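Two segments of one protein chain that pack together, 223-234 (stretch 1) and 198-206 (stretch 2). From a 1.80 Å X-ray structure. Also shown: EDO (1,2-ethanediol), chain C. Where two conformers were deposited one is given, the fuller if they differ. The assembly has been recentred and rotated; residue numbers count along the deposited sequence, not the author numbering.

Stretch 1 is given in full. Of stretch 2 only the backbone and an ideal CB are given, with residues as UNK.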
# COMPACT_ATOMS: atom_id res chain seq x y z
N GLN A 223 3.25 5.12 17.43
CA GLN A 223 4.74 5.22 17.59
C GLN A 223 5.48 4.70 16.33
O GLN A 223 6.63 5.11 16.05
CB GLN A 223 5.20 4.45 18.83
CG GLN A 223 4.70 5.03 20.20
CD GLN A 223 3.36 4.44 20.70
OE1 GLN A 223 2.53 3.91 19.93
NE2 GLN A 223 3.13 4.58 22.02
N HIS A 224 4.84 3.77 15.59
CA HIS A 224 5.41 3.24 14.35
C HIS A 224 5.52 4.34 13.28
O HIS A 224 6.49 4.36 12.48
CB HIS A 224 4.57 2.07 13.84
CG HIS A 224 5.29 1.14 12.91
ND1 HIS A 224 6.39 0.40 13.30
CD2 HIS A 224 5.04 0.81 11.61
CE1 HIS A 224 6.79 -0.34 12.27
NE2 HIS A 224 6.00 -0.11 11.24
N ALA A 225 4.55 5.27 13.26
CA ALA A 225 4.57 6.41 12.33
C ALA A 225 5.70 7.39 12.68
O ALA A 225 6.36 7.92 11.80
CB ALA A 225 3.19 7.15 12.28
N LEU A 226 5.92 7.62 13.98
CA LEU A 226 7.04 8.44 14.47
C LEU A 226 8.38 7.79 14.09
O LEU A 226 9.31 8.49 13.69
CB LEU A 226 6.94 8.69 15.98
CG LEU A 226 5.84 9.69 16.40
CD1 LEU A 226 5.59 9.60 17.95
CD2 LEU A 226 6.18 11.14 15.99
N LYS A 227 8.46 6.46 14.20
CA LYS A 227 9.66 5.72 13.74
C LYS A 227 9.91 5.92 12.22
O LYS A 227 11.04 6.22 11.78
CB LYS A 227 9.53 4.22 14.05
CG LYS A 227 10.78 3.40 13.68
CD LYS A 227 10.61 1.88 14.02
CE LYS A 227 11.86 1.06 13.68
NZ LYS A 227 11.77 -0.32 14.23
N LEU A 228 8.86 5.81 11.42
CA LEU A 228 8.99 6.06 9.96
C LEU A 228 9.50 7.49 9.65
O LEU A 228 10.38 7.66 8.80
CB LEU A 228 7.66 5.80 9.24
CG LEU A 228 7.59 6.13 7.73
CD1 LEU A 228 8.72 5.38 6.96
CD2 LEU A 228 6.17 5.86 7.13
N VAL A 229 9.01 8.50 10.38
CA VAL A 229 9.48 9.86 10.17
C VAL A 229 11.00 9.98 10.44
O VAL A 229 11.71 10.67 9.72
CB VAL A 229 8.67 10.91 11.00
CG1 VAL A 229 9.37 12.34 11.03
CG2 VAL A 229 7.20 10.99 10.50
N GLU A 230 11.51 9.26 11.44
CA GLU A 230 12.96 9.23 11.75
C GLU A 230 13.79 8.60 10.61
O GLU A 230 14.98 8.81 10.58
CB GLU A 230 13.25 8.46 13.05
CG GLU A 230 12.58 9.14 14.27
CD GLU A 230 12.60 8.34 15.58
OE1 GLU A 230 13.03 7.16 15.61
OE2 GLU A 230 12.13 8.91 16.61
N HIS A 231 13.16 7.85 9.71
CA HIS A 231 13.85 7.21 8.58
C HIS A 231 13.58 7.92 7.22
O HIS A 231 13.99 7.42 6.17
CB HIS A 231 13.50 5.72 8.53
CG HIS A 231 14.12 4.94 9.64
ND1 HIS A 231 13.52 4.81 10.88
CD2 HIS A 231 15.34 4.35 9.75
CE1 HIS A 231 14.34 4.14 11.69
NE2 HIS A 231 15.46 3.88 11.04
N LEU A 232 12.88 9.04 7.26
CA LEU A 232 12.54 9.80 6.03
C LEU A 232 13.38 11.06 5.93
O LEU A 232 14.11 11.40 6.86
CB LEU A 232 11.03 10.10 5.96
CG LEU A 232 10.08 8.96 5.64
CD1 LEU A 232 8.62 9.38 5.88
CD2 LEU A 232 10.30 8.46 4.20
N PRO A 233 13.37 11.72 4.76
CA PRO A 233 14.23 12.88 4.61
C PRO A 233 13.93 14.00 5.61
O PRO A 233 12.81 14.07 6.17
CB PRO A 233 13.93 13.34 3.17
CG PRO A 233 13.57 12.10 2.45
CD PRO A 233 12.74 11.33 3.48
N ALA A 234 14.91 14.87 5.82
CA ALA A 234 14.76 16.01 6.73
C ALA A 234 13.86 17.18 6.21
O ALA A 234 13.71 18.20 6.89
CB ALA A 234 16.18 16.54 7.13
N UNK A 198 12.63 -1.81 4.99
CA UNK A 198 12.97 -0.42 4.56
C UNK A 198 13.53 0.50 5.64
O UNK A 198 14.24 1.48 5.30
CB UNK A 198 11.72 0.25 3.99
N UNK A 199 13.26 0.21 6.93
CA UNK A 199 13.71 1.08 8.03
C UNK A 199 15.00 0.63 8.74
O UNK A 199 15.29 1.11 9.83
CB UNK A 199 12.59 1.18 9.07
N UNK A 200 15.78 -0.27 8.14
CA UNK A 200 17.10 -0.58 8.68
C UNK A 200 18.11 0.54 8.31
O UNK A 200 19.19 0.61 8.86
CB UNK A 200 17.58 -1.93 8.15
N UNK A 201 17.73 1.41 7.37
CA UNK A 201 18.52 2.64 7.08
C UNK A 201 17.62 3.79 6.66
O UNK A 201 16.43 3.75 6.89
CB UNK A 201 19.55 2.37 5.98
N UNK A 202 18.20 4.86 6.09
CA UNK A 202 17.44 6.04 5.66
C UNK A 202 16.79 5.83 4.30
O UNK A 202 17.36 5.19 3.42
CB UNK A 202 18.35 7.27 5.61
N UNK A 203 15.56 6.30 4.13
CA UNK A 203 14.77 6.15 2.89
C UNK A 203 14.79 7.48 2.09
O UNK A 203 14.44 8.52 2.64
CB UNK A 203 13.33 5.74 3.22
N UNK A 204 15.25 7.45 0.82
CA UNK A 204 15.31 8.60 -0.09
C UNK A 204 14.03 8.63 -0.97
O UNK A 204 13.90 7.82 -1.88
CB UNK A 204 16.57 8.53 -0.96
N UNK A 205 13.10 9.56 -0.74
CA UNK A 205 11.86 9.59 -1.57
C UNK A 205 11.90 10.52 -2.79
O UNK A 205 11.25 10.24 -3.82
CB UNK A 205 10.68 10.01 -0.69
N UNK A 206 12.57 11.65 -2.65
CA UNK A 206 12.58 12.71 -3.66
C UNK A 206 11.26 13.47 -3.88
O UNK A 206 11.12 14.15 -4.89
CB UNK A 206 13.01 12.10 -4.99
C1 EDO C . 17.78 1.68 3.09
O1 EDO C . 17.87 0.92 4.29
C2 EDO C . 16.45 2.40 3.12
O2 EDO C . 15.45 1.45 2.87

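Stretch 2 runs without regular secondary structure past the C-terminal end of the helix in stretch 1 and the turn that follows it. At position 198 the CA-to-CB bond points sideways and the ideal CB has nothing of stretch 1 within 5.5 Å, so the contact sets little constraint; the residue is Val-198, whose O accepts a hydrogen bond from O2 of the ethanediol (2.7 Å).

Position 199 is the most telling. Its CB points toward stretch 1, with the ideal atom 4.1 Å from CG of His-231 and 4.7 Å from CE of Lys-227. Beyond lies a groove lined by His-224, Lys-227 and Leu-228, suited to a long, flexible chain that is largely apolar, such as methionine; a leucine could fill the near part of the groove but would stop short of its far end. The deposited residue is Met-199, as selenomethionine. Its CB sits over one face of the His-231 ring, 4.0 Å from the centroid in a CH-pi contact; SE packs 3.6 Å from CA of Leu-228, and CE ends 3.6 Å from CE1 of His-224. The ring that receives it is held from within stretch 1 by a hydrogen bond from His-231 ND1 to Lys-227 O (3.0 Å).

Position 200 points away, and many residues would serve; it is Ala-200. At 201 the CB would also point away, but an ideal CB would lie 2.8 Å from O1 of the ethanediol, which favours glycine while that molecule is bound. Gly-201 is found, its O at the edge of the His-231 ring, 3.1 Å from CD2.

Position 202 points sideways, its ideal CB 4.4 Å from His-231 O. A long side chain could fold back over the turn, while a shorter or polar one would also be tolerated. Selenomethionine Met-202 does fold back, with all three chi angles m: SE comes 3.6 Å from Glu-230 O, and CE reaches 3.3 Å from Leu-232 O.

At 203 the backbone is anchored, N donating to His-231 O (2.8 Å, 165°). The sideways CB lies near Leu-232 CD2 (4.2 Å), with Leu-228 further along, so a branched aliphatic chain would suit. Ile-203 places CD1 4.0 Å from Leu-228 CD1 and CG2 4.1 Å from Leu-232 CD2.

Position 204 points away and would accept polar residues; it is Asp-204. Position 205 points toward Leu-232 and Pro-233, with room for a small or medium side chain. Thr-205 sets CG2 3.9 Å from Leu-232 CD2 and OG1 3.8 Å from Pro-233 CG. Position 206 has positive phi, favouring glycine, and is Gly-206.

Stretch 2 (198-206) VMAGMIDTG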
# COMPACT_ATOMS: atom_id res chain seq x y z
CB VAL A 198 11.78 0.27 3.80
CG1 VAL A 198 11.42 -0.50 2.53
CG2 VAL A 198 10.52 0.47 4.69
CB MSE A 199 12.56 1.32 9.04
CG MSE A 199 11.34 2.00 8.40
SE MSE A 199 10.00 2.57 9.75
CE MSE A 199 9.58 0.76 10.36
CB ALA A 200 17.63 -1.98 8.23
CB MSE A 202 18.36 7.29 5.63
CG MSE A 202 19.05 7.58 6.95
SE MSE A 202 17.69 8.01 8.33
CE MSE A 202 16.85 9.57 7.41
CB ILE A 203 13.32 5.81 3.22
CG1 ILE A 203 13.24 4.48 4.01
CG2 ILE A 203 12.44 5.77 1.94
CD1 ILE A 203 11.84 4.22 4.68
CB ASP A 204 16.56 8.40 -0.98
CG ASP A 204 16.78 9.51 -2.02
OD1 ASP A 204 16.10 10.55 -2.01
OD2 ASP A 204 17.70 9.32 -2.86
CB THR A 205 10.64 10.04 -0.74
OG1 THR A 205 10.94 11.32 -0.20
CG2 THR A 205 10.35 9.00 0.38
O HOH W 1 18.26 2.77 11.40
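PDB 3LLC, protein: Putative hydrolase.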